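Local coordinates for protein L-threonine 3-dehydrogenase (Clostridioides difficile, PDB 7OL1) that probably catalyses the NAD-dependent oxidation of L-threonine to 2-amino-3-ketobutyrate, as a member of the NAD(P)-dependent epimerase/dehydratase family, at residues L31-T39 with F190-T198; D210-N218 with M324-S333. All blocks are in the same frame, centred on the assembly; numbering follows the deposited sequence.

Contact 1 of 2, residues L31-T39 with F190-T198; sequences LGQIGSELT and FPGLISYVT
Ile34 reaches with its terminal CD1 to two atoms of the Phe190 ring, CD2 and CE2, both 3.9 Å away, meeting the ring obliquely. Ile34 CD1 also lies 4.0 Å from Leu193 CD1, the leucine side chain crossing that of the isoleucine at about a right angle, so one methyl touches both an aromatic and an aliphatic neighbour. One residue earlier, at the start of the helix, Gln33 runs out extended, with CG anti to its backbone N (chi1 -171°), and brings CG to 4.0 Å from Thr198 CB and its amide to Leu193. There Gln33 OE1 lies 3.5 Å from Leu193 O; two acceptors cannot bond, and at 2.6 Å resolution the amide may be turned round. Glu37 comes from the opposite direction to Val197, its carboxylate beside CG2 of that valine. A weak bond from Ser195 OG to Glu37 OE2 is doubtful, because the carboxylate is modelled too close to the serine. Ser195 OG more clearly accepts from Thr198 N at 3.3 Å, an ST motif in the turn after the strand. On the helix side, Gly32 O takes Ser36 OG at 2.9 Å and Ser36 N on opposite faces of its plane. Outside, Ala239 and Ile243 of helix 236-248 also touch Phe190. Gly32, in the loop, and Gly35, in the helix's first turn, belong to the glycine-rich turn of a Rossmann fold, which in this family carries the NAD pyrophosphate. Apolar contacts of Ile34 thus join this turn to strand 184-194; the polar part, in the loop beyond, remains uncertain.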
loop_
_atom_site.group_PDB
_atom_site.type_symbol
_atom_site.label_atom_id
_atom_site.label_comp_id
_atom_site.label_asym_id
_atom_site.label_seq_id
_atom_site.Cartn_x
_atom_site.Cartn_y
_atom_site.Cartn_z
ATOM N N LEU A 31 16.962 -7.781 -17.410
ATOM C CA LEU A 31 18.416 -7.421 -17.394
ATOM C C LEU A 31 18.862 -6.872 -16.024
ATOM O O LEU A 31 20.077 -6.601 -15.857
ATOM C CB LEU A 31 18.714 -6.427 -18.520
ATOM C CG LEU A 31 18.415 -6.917 -19.935
ATOM C CD1 LEU A 31 18.913 -5.914 -20.944
ATOM C CD2 LEU A 31 19.005 -8.290 -20.226
ATOM N N GLY A 32 17.939 -6.740 -15.068
ATOM C CA GLY A 32 18.264 -6.495 -13.648
ATOM C C GLY A 32 19.117 -7.616 -13.076
ATOM O O GLY A 32 19.407 -8.573 -13.819
ATOM N N GLN A 33 19.488 -7.512 -11.797
ATOM C CA GLN A 33 20.419 -8.452 -11.108
ATOM C C GLN A 33 19.866 -9.885 -11.159
ATOM O O GLN A 33 20.637 -10.809 -11.538
ATOM C CB GLN A 33 20.641 -7.991 -9.667
ATOM C CG GLN A 33 21.744 -8.752 -8.939
ATOM C CD GLN A 33 21.609 -8.765 -7.433
ATOM O OE1 GLN A 33 22.482 -9.270 -6.733
ATOM N NE2 GLN A 33 20.520 -8.216 -6.912
ATOM N N ILE A 34 18.599 -10.047 -10.783
ATOM C CA ILE A 34 17.852 -11.337 -10.730
ATOM C C ILE A 34 17.573 -11.824 -12.159
ATOM O O ILE A 34 17.870 -13.005 -12.459
ATOM C CB ILE A 34 16.523 -11.162 -9.961
ATOM C CG1 ILE A 34 16.720 -10.491 -8.594
ATOM C CG2 ILE A 34 15.731 -12.470 -9.904
ATOM C CD1 ILE A 34 15.465 -10.419 -7.738
ATOM N N GLY A 35 16.955 -10.992 -13.002
ATOM C CA GLY A 35 16.684 -11.370 -14.408
ATOM C C GLY A 35 17.931 -11.881 -15.146
ATOM O O GLY A 35 17.859 -12.947 -15.820
ATOM N N SER A 36 19.056 -11.165 -15.052
ATOM C CA SER A 36 20.316 -11.572 -15.721
ATOM C C SER A 36 20.525 -13.074 -15.525
ATOM O O SER A 36 20.764 -13.770 -16.529
ATOM C CB SER A 36 21.479 -10.787 -15.240
ATOM O OG SER A 36 21.376 -9.463 -15.722
ATOM N N GLU A 37 20.379 -13.572 -14.298
ATOM C CA GLU A 37 20.745 -14.977 -13.985
ATOM C C GLU A 37 19.518 -15.879 -14.105
ATOM O O GLU A 37 19.718 -17.083 -14.398
ATOM C CB GLU A 37 21.399 -15.067 -12.609
ATOM C CG GLU A 37 22.349 -13.917 -12.344
ATOM C CD GLU A 37 23.341 -14.224 -11.248
ATOM O OE1 GLU A 37 23.666 -15.447 -11.097
ATOM O OE2 GLU A 37 23.780 -13.241 -10.565
ATOM N N LEU A 38 18.314 -15.347 -13.885
ATOM C CA LEU A 38 17.076 -16.172 -13.968
ATOM C C LEU A 38 16.844 -16.618 -15.423
ATOM O O LEU A 38 16.538 -17.825 -15.615
ATOM C CB LEU A 38 15.855 -15.416 -13.423
ATOM C CG LEU A 38 14.571 -16.246 -13.433
ATOM C CD1 LEU A 38 14.634 -17.338 -12.370
ATOM C CD2 LEU A 38 13.325 -15.386 -13.252
ATOM N N THR A 39 16.976 -15.715 -16.414
ATOM C CA THR A 39 16.544 -15.998 -17.815
ATOM C C THR A 39 17.421 -17.148 -18.334
ATOM O O THR A 39 16.865 -18.117 -18.926
ATOM C CB THR A 39 16.508 -14.756 -18.723
ATOM O OG1 THR A 39 17.751 -14.579 -19.394
ATOM C CG2 THR A 39 16.182 -13.463 -18.007
ATOM N N PHE A 190 12.577 -10.906 -1.103
ATOM C CA PHE A 190 14.036 -11.122 -1.165
ATOM C C PHE A 190 14.735 -10.233 -0.145
ATOM O O PHE A 190 14.447 -9.042 0.020
ATOM C CB PHE A 190 14.593 -10.857 -2.564
ATOM C CG PHE A 190 14.175 -11.875 -3.580
ATOM C CD1 PHE A 190 14.601 -13.183 -3.477
ATOM C CD2 PHE A 190 13.331 -11.531 -4.621
ATOM C CE1 PHE A 190 14.200 -14.131 -4.405
ATOM C CE2 PHE A 190 12.933 -12.480 -5.548
ATOM C CZ PHE A 190 13.380 -13.773 -5.447
ATOM N N PRO A 191 15.730 -10.820 0.528
ATOM C CA PRO A 191 16.728 -10.045 1.239
ATOM C C PRO A 191 17.818 -9.586 0.278
ATOM O O PRO A 191 17.664 -9.778 -0.903
ATOM C CB PRO A 191 17.321 -11.105 2.170
ATOM C CG PRO A 191 17.273 -12.380 1.351
ATOM C CD PRO A 191 15.956 -12.273 0.613
ATOM N N GLY A 192 18.910 -9.061 0.832
ATOM C CA GLY A 192 20.183 -8.896 0.113
ATOM C C GLY A 192 20.510 -10.150 -0.670
ATOM O O GLY A 192 20.519 -11.241 -0.082
ATOM N N LEU A 193 20.708 -10.007 -1.974
ATOM C CA LEU A 193 21.211 -11.103 -2.819
ATOM C C LEU A 193 22.679 -10.836 -3.150
ATOM O O LEU A 193 23.076 -9.624 -3.330
ATOM C CB LEU A 193 20.336 -11.187 -4.067
ATOM C CG LEU A 193 18.873 -11.509 -3.793
ATOM C CD1 LEU A 193 18.098 -11.715 -5.084
ATOM C CD2 LEU A 193 18.754 -12.736 -2.916
ATOM N N ILE A 194 23.435 -11.942 -3.161
ATOM C CA ILE A 194 24.888 -12.061 -3.482
ATOM C C ILE A 194 24.979 -12.864 -4.775
ATOM O O ILE A 194 24.452 -14.021 -4.777
ATOM C CB ILE A 194 25.660 -12.796 -2.357
ATOM C CG1 ILE A 194 25.281 -12.326 -0.956
ATOM C CG2 ILE A 194 27.162 -12.709 -2.557
ATOM C CD1 ILE A 194 25.725 -10.931 -0.683
ATOM N N SER A 195 25.607 -12.298 -5.817
ATOM C CA SER A 195 25.936 -13.043 -7.064
ATOM C C SER A 195 27.354 -12.727 -7.546
ATOM O O SER A 195 27.951 -11.716 -7.112
ATOM C CB SER A 195 24.926 -12.814 -8.157
ATOM O OG SER A 195 25.283 -11.700 -8.960
ATOM N N TYR A 196 27.851 -13.600 -8.420
ATOM C CA TYR A 196 29.189 -13.503 -9.047
ATOM C C TYR A 196 29.084 -12.999 -10.488
ATOM O O TYR A 196 30.097 -12.488 -10.980
ATOM C CB TYR A 196 29.874 -14.859 -9.003
ATOM C CG TYR A 196 29.054 -16.044 -9.444
ATOM C CD1 TYR A 196 29.003 -16.422 -10.776
ATOM C CD2 TYR A 196 28.413 -16.850 -8.519
ATOM C CE1 TYR A 196 28.310 -17.552 -11.182
ATOM C CE2 TYR A 196 27.706 -17.979 -8.909
ATOM C CZ TYR A 196 27.660 -18.339 -10.246
ATOM O OH TYR A 196 26.976 -19.456 -10.643
ATOM N N VAL A 197 27.910 -13.141 -11.121
ATOM C CA VAL A 197 27.616 -12.692 -12.518
ATOM C C VAL A 197 27.493 -11.166 -12.564
ATOM O O VAL A 197 27.914 -10.584 -13.570
ATOM C CB VAL A 197 26.334 -13.336 -13.083
ATOM C CG1 VAL A 197 26.006 -12.828 -14.482
ATOM C CG2 VAL A 197 26.391 -14.859 -13.068
ATOM N N THR A 198 26.884 -10.545 -11.553
ATOM C CA THR A 198 26.505 -9.106 -11.585
ATOM C C THR A 198 27.482 -8.366 -10.677
ATOM O O THR A 198 27.805 -8.835 -9.588
ATOM C CB THR A 198 25.016 -8.897 -11.268
ATOM O OG1 THR A 198 24.145 -9.754 -12.038
ATOM C CG2 THR A 198 24.632 -7.443 -11.453
#

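Contact 2 of 2, residues D210-N218 with M324-S333; sequences DIYYEALKN and MTKDMLEKLS
Tyr212 reaches from helix 210-217 to helix 324-333 and touches it from CB to OH. Its CB lies 3.5 Å from Leu332 CD1, and with CG anti to the carbonyl carbon (chi1 -69°) the ring is directed across the partner helix. Met328 covers one face: its CB stands 3.8 Å from the Tyr212 ring centroid, 11° off the normal, a CH-pi contact, while its sulfur is a more distant Met-aromatic neighbour. The methyl CE of Met328 reaches Tyr212 CD2. At the ring edge, Leu329 CD2 meets Tyr212 CD1, and Thr325 CG2 lies 3.6 Å from Tyr212 CE1. Tyr212 OH donates to Thr325 OG1 at 2.9 Å, with Met324 CE beside it; Thr325 OG1 in turn bonds Leu321 O, so a relay of hydroxyls ends on a helix carbonyl. Ile272 and Ile276 of helix 269-277 also touch the ring. This is a knob into hole, among Met324, Thr325, Met328 and Leu329; the axes of segments 210-217 and 324-333 approach to 10.2 Å and cross at -59°. Leu216 CG packs on Leu329 CD2 at 3.8 Å, and Leu332 CD2 meets the Tyr213 ring. The buried phenol thus has its hydroxyl bonded, the other side-chain contacts being largely apolar.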
loop_
_atom_site.group_PDB
_atom_site.type_symbol
_atom_site.label_atom_id
_atom_site.label_comp_id
_atom_site.label_asym_id
_atom_site.label_seq_id
_atom_site.Cartn_x
_atom_site.Cartn_y
_atom_site.Cartn_z
ATOM N N ASP A 210 31.018 -6.873 -3.053
ATOM C CA ASP A 210 32.307 -6.136 -3.208
ATOM C C ASP A 210 33.390 -6.709 -2.277
ATOM O O ASP A 210 34.559 -6.693 -2.678
ATOM C CB ASP A 210 32.130 -4.627 -2.982
ATOM C CG ASP A 210 33.086 -3.728 -3.764
ATOM O OD1 ASP A 210 33.830 -4.249 -4.642
ATOM O OD2 ASP A 210 33.073 -2.504 -3.498
ATOM N N ILE A 211 33.038 -7.197 -1.088
ATOM C CA ILE A 211 34.014 -7.772 -0.113
ATOM C C ILE A 211 34.819 -8.885 -0.793
ATOM O O ILE A 211 36.027 -8.969 -0.533
ATOM C CB ILE A 211 33.323 -8.286 1.170
ATOM C CG1 ILE A 211 34.333 -8.508 2.299
ATOM C CG2 ILE A 211 32.504 -9.544 0.894
ATOM C CD1 ILE A 211 33.707 -8.862 3.624
ATOM N N TYR A 212 34.179 -9.727 -1.604
ATOM C CA TYR A 212 34.839 -10.890 -2.260
ATOM C C TYR A 212 35.773 -10.392 -3.373
ATOM O O TYR A 212 36.835 -11.014 -3.583
ATOM C CB TYR A 212 33.808 -11.881 -2.809
ATOM C CG TYR A 212 33.021 -12.628 -1.765
ATOM C CD1 TYR A 212 33.587 -13.664 -1.051
ATOM C CD2 TYR A 212 31.700 -12.321 -1.509
ATOM C CE1 TYR A 212 32.870 -14.368 -0.099
ATOM C CE2 TYR A 212 30.969 -13.009 -0.554
ATOM C CZ TYR A 212 31.552 -14.042 0.154
ATOM O OH TYR A 212 30.831 -14.727 1.086
ATOM N N TYR A 213 35.379 -9.316 -4.068
ATOM C CA TYR A 213 36.184 -8.651 -5.127
ATOM C C TYR A 213 37.451 -8.107 -4.445
ATOM O O TYR A 213 38.547 -8.587 -4.771
ATOM C CB TYR A 213 35.362 -7.607 -5.906
ATOM C CG TYR A 213 34.430 -8.160 -6.969
ATOM C CD1 TYR A 213 33.401 -9.018 -6.627
ATOM C CD2 TYR A 213 34.552 -7.830 -8.314
ATOM C CE1 TYR A 213 32.524 -9.529 -7.569
ATOM C CE2 TYR A 213 33.687 -8.339 -9.275
ATOM C CZ TYR A 213 32.665 -9.193 -8.899
ATOM O OH TYR A 213 31.766 -9.722 -9.776
ATOM N N GLU A 214 37.306 -7.224 -3.453
ATOM C CA GLU A 214 38.453 -6.565 -2.769
ATOM C C GLU A 214 39.286 -7.582 -1.975
ATOM O O GLU A 214 40.309 -7.146 -1.429
ATOM C CB GLU A 214 37.999 -5.442 -1.829
ATOM C CG GLU A 214 37.274 -4.291 -2.514
ATOM C CD GLU A 214 38.029 -3.610 -3.641
ATOM O OE1 GLU A 214 39.270 -3.554 -3.567
ATOM O OE2 GLU A 214 37.370 -3.140 -4.588
ATOM N N ALA A 215 38.895 -8.863 -1.903
ATOM C CA ALA A 215 39.627 -9.921 -1.153
ATOM C C ALA A 215 40.677 -10.581 -2.055
ATOM O O ALA A 215 41.809 -10.835 -1.586
ATOM C CB ALA A 215 38.674 -10.956 -0.602
ATOM N N LEU A 216 40.294 -10.868 -3.298
ATOM C CA LEU A 216 41.154 -11.517 -4.319
ATOM C C LEU A 216 41.991 -10.461 -5.063
ATOM O O LEU A 216 42.963 -10.868 -5.745
ATOM C CB LEU A 216 40.247 -12.289 -5.284
ATOM C CG LEU A 216 39.555 -13.525 -4.708
ATOM C CD1 LEU A 216 38.688 -14.198 -5.760
ATOM C CD2 LEU A 216 40.574 -14.513 -4.154
ATOM N N LYS A 217 41.625 -9.174 -4.937
ATOM C CA LYS A 217 42.148 -8.032 -5.743
ATOM C C LYS A 217 43.248 -7.345 -4.920
ATOM O O LYS A 217 44.404 -7.386 -5.371
ATOM C CB LYS A 217 40.967 -7.163 -6.211
ATOM C CG LYS A 217 41.250 -5.732 -6.669
ATOM C CD LYS A 217 40.145 -5.158 -7.577
ATOM C CE LYS A 217 39.714 -3.736 -7.259
ATOM N NZ LYS A 217 40.863 -2.827 -7.035
ATOM N N ASN A 218 42.924 -6.768 -3.757
ATOM C CA ASN A 218 43.910 -6.448 -2.684
ATOM C C ASN A 218 43.951 -7.664 -1.751
ATOM O O ASN A 218 43.904 -8.804 -2.263
ATOM C CB ASN A 218 43.578 -5.155 -1.926
ATOM C CG ASN A 218 43.421 -3.939 -2.817
ATOM O OD1 ASN A 218 43.017 -4.044 -3.975
ATOM N ND2 ASN A 218 43.723 -2.768 -2.279
ATOM N N MET A 324 28.775 -20.504 0.552
ATOM C CA MET A 324 28.788 -19.301 -0.313
ATOM C C MET A 324 30.227 -18.800 -0.468
ATOM O O MET A 324 30.704 -18.732 -1.619
ATOM C CB MET A 324 27.923 -18.187 0.277
ATOM C CG MET A 324 27.835 -16.972 -0.614
ATOM S SD MET A 324 26.497 -15.886 -0.122
ATOM C CE MET A 324 27.287 -14.924 1.164
ATOM N N THR A 325 30.892 -18.457 0.636
ATOM C CA THR A 325 32.250 -17.849 0.616
ATOM C C THR A 325 33.205 -18.697 -0.243
ATOM O O THR A 325 33.969 -18.109 -1.031
ATOM C CB THR A 325 32.802 -17.646 2.029
ATOM O OG1 THR A 325 31.879 -16.857 2.779
ATOM C CG2 THR A 325 34.154 -16.964 2.032
ATOM N N LYS A 326 33.178 -20.027 -0.121
ATOM C CA LYS A 326 34.068 -20.909 -0.923
ATOM C C LYS A 326 33.740 -20.678 -2.404
ATOM O O LYS A 326 34.640 -20.232 -3.150
ATOM C CB LYS A 326 33.937 -22.380 -0.509
ATOM C CG LYS A 326 35.180 -23.234 -0.765
ATOM C CD LYS A 326 34.964 -24.745 -0.679
ATOM C CE LYS A 326 34.601 -25.215 0.714
ATOM N NZ LYS A 326 33.428 -26.115 0.682
ATOM N N ASP A 327 32.475 -20.900 -2.781
ATOM C CA ASP A 327 31.974 -20.824 -4.181
ATOM C C ASP A 327 32.204 -19.433 -4.783
ATOM O O ASP A 327 32.421 -19.371 -6.001
ATOM C CB ASP A 327 30.486 -21.144 -4.288
ATOM C CG ASP A 327 30.091 -21.604 -5.677
ATOM O OD1 ASP A 327 30.510 -22.721 -6.048
ATOM O OD2 ASP A 327 29.377 -20.839 -6.375
ATOM N N MET A 328 32.141 -18.359 -3.994
ATOM C CA MET A 328 32.305 -16.989 -4.545
ATOM C C MET A 328 33.759 -16.793 -4.980
ATOM O O MET A 328 33.990 -16.184 -6.049
ATOM C CB MET A 328 31.893 -15.902 -3.547
ATOM C CG MET A 328 30.399 -15.663 -3.550
ATOM S SD MET A 328 29.814 -14.938 -5.118
ATOM C CE MET A 328 30.332 -13.234 -4.882
ATOM N N LEU A 329 34.707 -17.322 -4.210
ATOM C CA LEU A 329 36.153 -17.084 -4.451
ATOM C C LEU A 329 36.631 -17.977 -5.606
ATOM O O LEU A 329 37.493 -17.521 -6.361
ATOM C CB LEU A 329 36.910 -17.310 -3.140
ATOM C CG LEU A 329 36.548 -16.335 -2.014
ATOM C CD1 LEU A 329 37.182 -16.740 -0.689
ATOM C CD2 LEU A 329 36.947 -14.913 -2.376
ATOM N N GLU A 330 36.033 -19.159 -5.790
ATOM C CA GLU A 330 36.219 -19.998 -7.007
ATOM C C GLU A 330 35.717 -19.223 -8.233
ATOM O O GLU A 330 36.540 -18.984 -9.148
ATOM C CB GLU A 330 35.468 -21.330 -6.913
ATOM C CG GLU A 330 35.951 -22.249 -5.806
ATOM C CD GLU A 330 35.166 -23.546 -5.673
ATOM O OE1 GLU A 330 34.546 -23.990 -6.679
ATOM O OE2 GLU A 330 35.171 -24.109 -4.559
ATOM N N LYS A 331 34.428 -18.843 -8.233
ATOM C CA LYS A 331 33.686 -18.263 -9.394
ATOM C C LYS A 331 34.217 -16.856 -9.735
ATOM O O LYS A 331 34.007 -16.424 -10.896
ATOM C CB LYS A 331 32.171 -18.217 -9.139
ATOM C CG LYS A 331 31.340 -19.368 -9.701
ATOM C CD LYS A 331 31.608 -20.695 -9.050
ATOM C CE LYS A 331 31.136 -21.877 -9.868
ATOM N NZ LYS A 331 29.769 -22.279 -9.480
ATOM N N LEU A 332 34.880 -16.168 -8.797
ATOM C CA LEU A 332 35.507 -14.844 -9.066
ATOM C C LEU A 332 36.955 -14.996 -9.567
ATOM O O LEU A 332 37.532 -13.972 -9.987
ATOM C CB LEU A 332 35.464 -13.986 -7.798
ATOM C CG LEU A 332 34.123 -13.334 -7.466
ATOM C CD1 LEU A 332 34.260 -12.442 -6.245
ATOM C CD2 LEU A 332 33.582 -12.522 -8.634
ATOM N N SER A 333 37.537 -16.200 -9.508
ATOM C CA SER A 333 38.913 -16.497 -9.994
ATOM C C SER A 333 38.855 -17.012 -11.436
ATOM O O SER A 333 39.543 -16.428 -12.289
ATOM C CB SER A 333 39.632 -17.457 -9.086
ATOM O OG SER A 333 40.335 -16.731 -8.094
#

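Contact 1 lies about 7 Å from the centre of the chain and contact 2 about 21 Å, with about 16 Å between the two contact centres. They occur in series along the chain, strand 184-194 being followed by helix 207-217. Segment 190-198 is the shared neighbour: one side faces the glycine-rich turn, while Ile194 and Tyr196 turn to helix 321-334. There Ile194 CG1 packs 3.9 Å from Met324 SD, Ser195 O lies 3.6 Å from Met328 CE, and Tyr196 CG meets Lys331 CB. Tyr196 O, 3.4 Å from Tyr213 OH, packs against segment 210-218 too. Contact 1, beside the turn expected to hold NAD, carries no cofactor in this apoenzyme.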